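Local coordinates for Mgp-operon protein 3 (Mycoplasma pneumoniae, PDB 6RJ1) that is an extracellular, membrane-bound protein of cell adhesion, probably working together with adhesin P1 when this human pathogen attaches to host cells, at residues K46-G49 / D50-V54; G590-A593 / L594-T598; V640-D643 / Q644-T647; T837-G840 / S841-A845. All coordinates share one frame; numbering follows the deposited sequence.

Contact 1. Residues K46-G49 / D50-V54; sequences KRVG and DTKLV
K46 to V48 pair with K52 to V54 at the end of an antiparallel beta hairpin, with a turn through G49, D50 and T51. Strand 40-48 is an outermost strand, within this chain, of a mixed sheet, next to strand 52-59.

Backbone bonds set the register. K46 N reaches V54 O at 2.8 Å, and V54 N returns to K46 O at 2.9 Å. Nearer the turn, V48 N donates to K52 O over 2.8 Å. The return bond from K52 N to V48 O is weak, at 3.3 Å. G49 makes the bend with a positive phi of 66°.

Side chains pack on both faces of the hairpin. K46, V48, K52 and V54 share one face. V48 CG2 meets V54 CG2 at 3.8 Å. With V48 CG1 anti to the backbone N (chi1 176°), CG2 is the branch that faces V54. K52 runs alongside V48, with CB 3.9 Å from V48 CB. Y460 touches both valines. On the other face R47 crosses L53 at about a right angle, R47 CG meeting L53 CD1 at 3.9 Å, and W126 touches both.

Polar ends come last. K52 NZ forms a salt bridge with E483, and K46 NZ bonds to L458 O. R47 bends at chi3 and brings its guanidinium back over the turn. There NH1 donates in the guanidinium plane to D50 O, at 2.9 Å and nearly straight (172°), from above the carbonyl plane.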
loop_
_atom_site.group_PDB
_atom_site.type_symbol
_atom_site.label_atom_id
_atom_site.label_comp_id
_atom_site.label_asym_id
_atom_site.label_seq_id
_atom_site.Cartn_x
_atom_site.Cartn_y
_atom_site.Cartn_z
ATOM N N LYS A 46 -15.293 14.840 -2.798
ATOM C CA LYS A 46 -16.505 14.038 -2.698
ATOM C C LYS A 46 -17.721 14.958 -2.567
ATOM O O LYS A 46 -17.678 15.943 -1.825
ATOM C CB LYS A 46 -16.448 13.060 -1.497
ATOM C CG LYS A 46 -15.310 12.026 -1.497
ATOM C CD LYS A 46 -15.473 10.863 -2.475
ATOM C CE LYS A 46 -14.176 10.104 -2.672
ATOM N NZ LYS A 46 -13.875 9.138 -1.570
ATOM N N ARG A 47 -18.798 14.649 -3.298
ATOM C CA ARG A 47 -20.058 15.384 -3.198
ATOM C C ARG A 47 -20.814 14.681 -2.053
ATOM O O ARG A 47 -20.937 13.451 -2.066
ATOM C CB ARG A 47 -20.845 15.275 -4.511
ATOM C CG ARG A 47 -21.203 16.590 -5.170
ATOM C CD ARG A 47 -22.421 16.346 -6.059
ATOM N NE ARG A 47 -23.446 17.400 -6.051
ATOM C CZ ARG A 47 -24.104 17.843 -4.976
ATOM N NH1 ARG A 47 -25.048 18.765 -5.103
ATOM N NH2 ARG A 47 -23.801 17.387 -3.766
ATOM N N VAL A 48 -21.233 15.438 -1.029
ATOM C CA VAL A 48 -21.929 14.879 0.134
ATOM C C VAL A 48 -23.390 15.324 0.110
ATOM O O VAL A 48 -23.698 16.494 0.345
ATOM C CB VAL A 48 -21.208 15.195 1.473
ATOM C CG1 VAL A 48 -22.006 14.681 2.665
ATOM C CG2 VAL A 48 -19.798 14.612 1.489
ATOM N N GLY A 49 -24.272 14.382 -0.198
ATOM C CA GLY A 49 -25.694 14.655 -0.319
ATOM C C GLY A 49 -25.929 15.568 -1.501
ATOM O O GLY A 49 -25.339 15.362 -2.564
ATOM N N ASP A 50 -26.716 16.626 -1.292
ATOM C CA ASP A 50 -27.051 17.590 -2.336
ATOM C C ASP A 50 -26.613 19.044 -2.020
ATOM O O ASP A 50 -26.559 19.862 -2.943
ATOM C CB ASP A 50 -28.559 17.515 -2.687
ATOM C CG ASP A 50 -29.568 17.604 -1.536
ATOM O OD1 ASP A 50 -29.164 17.408 -0.360
ATOM O OD2 ASP A 50 -30.766 17.840 -1.814
ATOM N N THR A 51 -26.284 19.364 -0.753
ATOM C CA THR A 51 -25.881 20.724 -0.367
ATOM C C THR A 51 -24.393 20.832 0.065
ATOM O O THR A 51 -23.960 21.922 0.455
ATOM C CB THR A 51 -26.868 21.295 0.697
ATOM O OG1 THR A 51 -26.894 22.727 0.634
ATOM C CG2 THR A 51 -26.621 20.785 2.140
ATOM N N LYS A 52 -23.622 19.732 -0.019
ATOM C CA LYS A 52 -22.225 19.722 0.422
ATOM C C LYS A 52 -21.222 19.152 -0.590
ATOM O O LYS A 52 -21.522 18.200 -1.316
ATOM C CB LYS A 52 -22.116 18.971 1.765
ATOM C CG LYS A 52 -20.795 19.145 2.529
ATOM C CD LYS A 52 -21.019 19.438 4.006
ATOM C CE LYS A 52 -21.463 18.235 4.807
ATOM N NZ LYS A 52 -22.106 18.644 6.085
ATOM N N LEU A 53 -20.018 19.746 -0.604
ATOM C CA LEU A 53 -18.880 19.331 -1.410
ATOM C C LEU A 53 -17.624 19.450 -0.554
ATOM O O LEU A 53 -17.307 20.528 -0.049
ATOM C CB LEU A 53 -18.764 20.142 -2.712
ATOM C CG LEU A 53 -17.591 19.798 -3.633
ATOM C CD1 LEU A 53 -17.835 18.494 -4.391
ATOM C CD2 LEU A 53 -17.345 20.921 -4.603
ATOM N N VAL A 54 -16.942 18.320 -0.363
ATOM C CA VAL A 54 -15.724 18.199 0.431
ATOM C C VAL A 54 -14.537 18.009 -0.520
ATOM O O VAL A 54 -14.621 17.188 -1.430
ATOM C CB VAL A 54 -15.855 17.036 1.455
ATOM C CG1 VAL A 54 -14.605 16.905 2.314
ATOM C CG2 VAL A 54 -17.094 17.211 2.332
#

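Contact 2. Residues G590-A593 / L594-T598; sequences GYKA and LVENT
L594, V595 and E596 donate their backbone N-H groups to the carbonyls four residues earlier. E596 N to K592 O spans 3.0 Å, V595 N to Y591 O 3.1 Å and L594 N to G590 O 3.2 Å. These bonds build the short helix 591-595, with G590 at its N-cap position. Beyond it, N597 is held from outside. Its OD1 accepts from G584 N and A599 N, its ND2 bonds to S622 OG, and its carbonyl O takes R689 NH2.

Packing follows one turn of the helix. V595 CG1 sits over one face of the Y591 ring in a CH-pi contact, 3.8 Å from the ring centroid and 22° off the normal. The methyl is offset toward the rim, and its nearest ring atom is CZ. The tyrosine CG is trans to its own N (chi1 -178°), and this brings the ring face against V595 CG1. H731 meets the same ring with planes about 20° apart, and Q505 of helix 503-511 touches both residues.

K592 CG lies 3.4 Å from E596 OE2, so the aliphatic part of the lysine does the touching. K592 NZ stays 5.3 Å from E596 OE1. The pair may feel mutual attraction, but backbone bonds make the polar link across the turn, and Y591 with V595 adds apolar packing.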
loop_
_atom_site.group_PDB
_atom_site.type_symbol
_atom_site.label_atom_id
_atom_site.label_comp_id
_atom_site.label_asym_id
_atom_site.label_seq_id
_atom_site.Cartn_x
_atom_site.Cartn_y
_atom_site.Cartn_z
ATOM N N GLY A 590 -7.678 -26.957 5.040
ATOM C CA GLY A 590 -8.605 -25.869 5.314
ATOM C C GLY A 590 -7.912 -24.541 5.438
ATOM O O GLY A 590 -6.719 -24.501 5.747
ATOM N N TYR A 591 -8.661 -23.447 5.212
ATOM C CA TYR A 591 -8.112 -22.098 5.301
ATOM C C TYR A 591 -7.506 -21.796 6.665
ATOM O O TYR A 591 -6.361 -21.352 6.712
ATOM C CB TYR A 591 -9.143 -21.022 4.907
ATOM C CG TYR A 591 -8.585 -19.612 4.941
ATOM C CD1 TYR A 591 -7.840 -19.108 3.878
ATOM C CD2 TYR A 591 -8.784 -18.786 6.048
ATOM C CE1 TYR A 591 -7.315 -17.811 3.909
ATOM C CE2 TYR A 591 -8.262 -17.492 6.093
ATOM C CZ TYR A 591 -7.531 -17.005 5.019
ATOM O OH TYR A 591 -7.005 -15.731 5.062
ATOM N N LYS A 592 -8.262 -22.026 7.763
ATOM C CA LYS A 592 -7.799 -21.717 9.120
ATOM C C LYS A 592 -6.548 -22.471 9.531
ATOM O O LYS A 592 -5.663 -21.866 10.133
ATOM C CB LYS A 592 -8.898 -21.884 10.175
ATOM C CG LYS A 592 -8.671 -20.975 11.391
ATOM C CD LYS A 592 -9.850 -20.955 12.363
ATOM C CE LYS A 592 -10.041 -19.603 13.014
ATOM N NZ LYS A 592 -10.586 -18.588 12.062
ATOM N N ALA A 593 -6.451 -23.765 9.198
ATOM C CA ALA A 593 -5.271 -24.551 9.552
ATOM C C ALA A 593 -4.028 -24.042 8.838
ATOM O O ALA A 593 -2.958 -23.993 9.454
ATOM C CB ALA A 593 -5.495 -26.019 9.239
ATOM N N LEU A 594 -4.175 -23.628 7.563
ATOM C CA LEU A 594 -3.083 -23.103 6.742
ATOM C C LEU A 594 -2.559 -21.776 7.262
ATOM O O LEU A 594 -1.347 -21.606 7.365
ATOM C CB LEU A 594 -3.502 -22.956 5.271
ATOM C CG LEU A 594 -3.655 -24.230 4.445
ATOM C CD1 LEU A 594 -4.359 -23.937 3.148
ATOM C CD2 LEU A 594 -2.321 -24.874 4.153
ATOM N N VAL A 595 -3.464 -20.843 7.599
ATOM C CA VAL A 595 -3.084 -19.511 8.078
ATOM C C VAL A 595 -2.556 -19.553 9.521
ATOM O O VAL A 595 -1.749 -18.697 9.898
ATOM C CB VAL A 595 -4.179 -18.429 7.871
ATOM C CG1 VAL A 595 -4.478 -18.245 6.388
ATOM C CG2 VAL A 595 -5.455 -18.741 8.656
ATOM N N GLU A 596 -2.980 -20.553 10.314
ATOM C CA GLU A 596 -2.511 -20.704 11.690
ATOM C C GLU A 596 -1.273 -21.610 11.781
ATOM O O GLU A 596 -0.767 -21.816 12.884
ATOM C CB GLU A 596 -3.637 -21.169 12.634
ATOM C CG GLU A 596 -4.732 -20.131 12.847
ATOM C CD GLU A 596 -5.803 -20.475 13.868
ATOM O OE1 GLU A 596 -6.119 -19.599 14.705
ATOM O OE2 GLU A 596 -6.336 -21.609 13.828
ATOM N N ASN A 597 -0.766 -22.131 10.633
ATOM C CA ASN A 597 0.438 -22.973 10.592
ATOM C C ASN A 597 1.629 -22.224 11.168
ATOM O O ASN A 597 1.835 -21.054 10.884
ATOM C CB ASN A 597 0.730 -23.491 9.192
ATOM C CG ASN A 597 1.875 -24.468 9.146
ATOM O OD1 ASN A 597 3.000 -24.110 8.823
ATOM N ND2 ASN A 597 1.618 -25.729 9.459
ATOM N N THR A 598 2.377 -22.901 12.021
ATOM C CA THR A 598 3.489 -22.371 12.809
ATOM C C THR A 598 4.775 -22.064 11.979
ATOM O O THR A 598 5.610 -21.305 12.466
ATOM C CB THR A 598 3.675 -23.340 13.976
ATOM O OG1 THR A 598 3.059 -22.758 15.116
ATOM C CG2 THR A 598 5.119 -23.746 14.251
#

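Contact 3. Residues V640-D643 / Q644-T647; sequences VKSD and QKAT
Q644 N donates to K641 O, the one bond across the bend that is not weak. The distance is 2.8 Å and the N-H...O angle 139°. The donor stands above the carbonyl plane. One residue on, K645 N reaches S642 O at 3.4 Å, a weak bond. T647 N bonds weakly to Q644 O. Each of these donors thus uses the carbonyl three residues back. K645 O is satisfied from outside the bend, by N520 ND2.

The D643 and Q644 side chains lie side by side, pointing the same way; the carboxylate and amide planes are 39° apart. D643 CG sits between its backbone N and carbonyl carbon (chi1 73°), which turns OD1 to this side. D643 OD1 comes within 2.8 Å of both Q644 NE2 and Q644 N, but both angles are too poor for a hydrogen bond.

The K645 chain folds back along the first segment. Its CG lies 3.4 Å from S642 O, and its CE is 3.8 Å from S642 OG. V640 CG1 rests 4.1 Å from K645 CA, and F515 touches both V640 and K645 from a nearby loop. The whole contact lies at the surface.

The backbone angles and bonds are those of overlapping type I beta turns, here carrying the loop between strands 614-616 and 650-654 toward the second strand.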
loop_
_atom_site.group_PDB
_atom_site.type_symbol
_atom_site.label_atom_id
_atom_site.label_comp_id
_atom_site.label_asym_id
_atom_site.label_seq_id
_atom_site.Cartn_x
_atom_site.Cartn_y
_atom_site.Cartn_z
ATOM N N VAL A 640 18.738 -13.832 16.612
ATOM C CA VAL A 640 19.629 -13.163 17.571
ATOM C C VAL A 640 20.197 -14.265 18.475
ATOM O O VAL A 640 19.413 -14.972 19.128
ATOM C CB VAL A 640 18.935 -12.030 18.385
ATOM C CG1 VAL A 640 19.781 -11.592 19.581
ATOM C CG2 VAL A 640 18.609 -10.832 17.503
ATOM N N LYS A 641 21.553 -14.424 18.490
ATOM C CA LYS A 641 22.271 -15.421 19.302
ATOM C C LYS A 641 21.947 -15.218 20.783
ATOM O O LYS A 641 21.940 -14.082 21.255
ATOM C CB LYS A 641 23.789 -15.342 19.061
ATOM C CG LYS A 641 24.498 -16.673 19.292
ATOM C CD LYS A 641 26.005 -16.527 19.482
ATOM C CE LYS A 641 26.803 -16.751 18.222
ATOM N NZ LYS A 641 28.228 -16.394 18.418
ATOM N N SER A 642 21.644 -16.316 21.499
ATOM C CA SER A 642 21.270 -16.335 22.920
ATOM C C SER A 642 22.116 -15.420 23.820
ATOM O O SER A 642 21.544 -14.681 24.625
ATOM C CB SER A 642 21.269 -17.764 23.460
ATOM O OG SER A 642 20.153 -17.987 24.308
ATOM N N ASP A 643 23.466 -15.448 23.670
ATOM C CA ASP A 643 24.382 -14.618 24.458
ATOM C C ASP A 643 24.273 -13.115 24.133
ATOM O O ASP A 643 24.620 -12.287 24.979
ATOM C CB ASP A 643 25.835 -15.127 24.345
ATOM C CG ASP A 643 26.564 -14.892 23.029
ATOM O OD1 ASP A 643 25.917 -14.446 22.058
ATOM O OD2 ASP A 643 27.789 -15.150 22.976
ATOM N N GLN A 644 23.785 -12.765 22.919
ATOM C CA GLN A 644 23.613 -11.377 22.477
ATOM C C GLN A 644 22.213 -10.794 22.749
ATOM O O GLN A 644 21.975 -9.628 22.430
ATOM C CB GLN A 644 23.969 -11.228 20.991
ATOM C CG GLN A 644 25.307 -10.551 20.748
ATOM C CD GLN A 644 26.418 -11.563 20.665
ATOM O OE1 GLN A 644 26.722 -12.095 19.595
ATOM N NE2 GLN A 644 27.044 -11.857 21.795
ATOM N N LYS A 645 21.302 -11.589 23.342
ATOM C CA LYS A 645 19.921 -11.173 23.613
ATOM C C LYS A 645 19.805 -9.934 24.524
ATOM O O LYS A 645 18.976 -9.071 24.263
ATOM C CB LYS A 645 19.077 -12.339 24.156
ATOM C CG LYS A 645 18.773 -13.397 23.101
ATOM C CD LYS A 645 17.411 -14.054 23.269
ATOM C CE LYS A 645 17.438 -15.285 24.151
ATOM N NZ LYS A 645 16.211 -16.107 23.991
ATOM N N ALA A 646 20.632 -9.839 25.568
ATOM C CA ALA A 646 20.602 -8.711 26.499
ATOM C C ALA A 646 21.201 -7.424 25.919
ATOM O O ALA A 646 20.817 -6.332 26.335
ATOM C CB ALA A 646 21.317 -9.085 27.783
ATOM N N THR A 647 22.131 -7.559 24.961
ATOM C CA THR A 647 22.879 -6.453 24.361
ATOM C C THR A 647 22.461 -6.105 22.903
ATOM O O THR A 647 23.027 -5.178 22.316
ATOM C CB THR A 647 24.392 -6.762 24.487
ATOM O OG1 THR A 647 25.148 -5.590 24.176
ATOM C CG2 THR A 647 24.849 -7.950 23.625
#

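Contact 4. Residues T837-G840 / S841-A845; sequences TPFG and SAESA
G840 O accepts from E843 and S844 in a turn of helical backbone angles, and F839 lies against it. G840 to E843 form a type I-like beta turn that continues to S844 as one irregular helical turn, without a helix's regular bonds. S841 starts the bend, and its carbonyl O later takes a weak bond from S844 N. A842 carries the chain round.

E843 then turns back on the first segment. Its N donates weakly to G840 O at 3.3 Å. Its CB sits over one face of the F839 ring, 4.1 Å from the centroid and 22° off the normal, a CH-pi contact offset toward the rim. The two side chains slide past each other in opposite directions. A bend at chi2 (-82°) carries the glutamate carboxylate to the backbone, where OE1 accepts a weak bond from G840 N at 3.2 Å. OE2 has its own partner in Q919 N. Carboxylate and ring planes stand 68° apart.

S844 closes the turn. Its OG donates to G840 O at 2.9 Å from above the carbonyl plane, and its N adds a weak bond to the same oxygen at 3.1 Å. S844 OG also lies at the edge of the F839 ring, 3.5 Å from CE1, and bonds to Y739 OH.

The turn follows strand 834-838, which pairs with strand 808-815. The E843 bond to Q919 ties it to strand 914-920 of the next sheet.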
loop_
_atom_site.group_PDB
_atom_site.type_symbol
_atom_site.label_atom_id
_atom_site.label_comp_id
_atom_site.label_asym_id
_atom_site.label_seq_id
_atom_site.Cartn_x
_atom_site.Cartn_y
_atom_site.Cartn_z
ATOM N N THR A 837 -10.872 -12.606 -8.432
ATOM C CA THR A 837 -11.172 -13.192 -9.737
ATOM C C THR A 837 -10.160 -12.639 -10.741
ATOM O O THR A 837 -10.105 -11.419 -10.929
ATOM C CB THR A 837 -12.625 -12.932 -10.136
ATOM O OG1 THR A 837 -13.472 -13.231 -9.027
ATOM C CG2 THR A 837 -13.052 -13.741 -11.360
ATOM N N PRO A 838 -9.322 -13.498 -11.363
ATOM C CA PRO A 838 -8.330 -12.986 -12.321
ATOM C C PRO A 838 -8.975 -12.412 -13.572
ATOM O O PRO A 838 -9.913 -13.011 -14.103
ATOM C CB PRO A 838 -7.485 -14.226 -12.661
ATOM C CG PRO A 838 -7.836 -15.254 -11.643
ATOM C CD PRO A 838 -9.243 -14.968 -11.254
ATOM N N PHE A 839 -8.496 -11.249 -14.039
ATOM C CA PHE A 839 -9.051 -10.675 -15.260
ATOM C C PHE A 839 -8.272 -11.149 -16.511
ATOM O O PHE A 839 -7.180 -11.708 -16.392
ATOM C CB PHE A 839 -9.222 -9.144 -15.178
ATOM C CG PHE A 839 -8.097 -8.247 -14.713
ATOM C CD1 PHE A 839 -6.809 -8.394 -15.218
ATOM C CD2 PHE A 839 -8.357 -7.155 -13.883
ATOM C CE1 PHE A 839 -5.781 -7.523 -14.820
ATOM C CE2 PHE A 839 -7.329 -6.293 -13.479
ATOM C CZ PHE A 839 -6.052 -6.478 -13.956
ATOM N N GLY A 840 -8.875 -10.977 -17.683
ATOM C CA GLY A 840 -8.306 -11.394 -18.960
ATOM C C GLY A 840 -7.105 -10.600 -19.429
ATOM O O GLY A 840 -6.689 -9.633 -18.782
ATOM N N SER A 841 -6.550 -11.011 -20.579
ATOM C CA SER A 841 -5.388 -10.397 -21.221
ATOM C C SER A 841 -5.637 -8.930 -21.610
ATOM O O SER A 841 -4.724 -8.108 -21.501
ATOM C CB SER A 841 -4.985 -11.204 -22.451
ATOM O OG SER A 841 -3.628 -10.975 -22.788
ATOM N N ALA A 842 -6.875 -8.613 -22.042
ATOM C CA ALA A 842 -7.299 -7.276 -22.454
ATOM C C ALA A 842 -7.245 -6.257 -21.315
ATOM O O ALA A 842 -6.935 -5.082 -21.553
ATOM C CB ALA A 842 -8.701 -7.334 -23.038
ATOM N N GLU A 843 -7.561 -6.705 -20.088
ATOM C CA GLU A 843 -7.561 -5.866 -18.883
ATOM C C GLU A 843 -6.208 -5.868 -18.190
ATOM O O GLU A 843 -5.925 -4.954 -17.424
ATOM C CB GLU A 843 -8.713 -6.207 -17.914
ATOM C CG GLU A 843 -9.325 -7.591 -18.075
ATOM C CD GLU A 843 -10.364 -7.821 -19.157
ATOM O OE1 GLU A 843 -10.670 -9.005 -19.426
ATOM O OE2 GLU A 843 -10.874 -6.833 -19.734
ATOM N N SER A 844 -5.360 -6.871 -18.488
ATOM C CA SER A 844 -3.987 -6.988 -17.985
ATOM C C SER A 844 -3.086 -6.019 -18.765
ATOM O O SER A 844 -1.951 -5.779 -18.368
ATOM C CB SER A 844 -3.473 -8.417 -18.155
ATOM O OG SER A 844 -4.161 -9.332 -17.320
ATOM N N ALA A 845 -3.599 -5.481 -19.883
ATOM C CA ALA A 845 -2.909 -4.534 -20.755
ATOM C C ALA A 845 -3.108 -3.094 -20.269
ATOM O O ALA A 845 -2.383 -2.198 -20.708
ATOM C CB ALA A 845 -3.418 -4.684 -22.183
#

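Overall arrangement
The four contacts are local and follow one another along the chain, and none touches another. The closest are contacts 2 and 4, about 14 Å apart at their nearest atoms, then contacts 2 and 3 at about 16 Å. Contacts 2 and 3 both belong to the MgpC adhesin region. Contact 1 is far from contact 3, with centres about 57 Å apart on opposite sides of the chain's centre. Contact 4 also lies opposite contact 3, at about 50 Å between centres. Contact 1 lies in one sheet and contact 4 at the end of a strand of another, with centres about 34 Å apart. They are separate local elements, a hairpin, a short helix and two turns, of this extracellular adhesion protein.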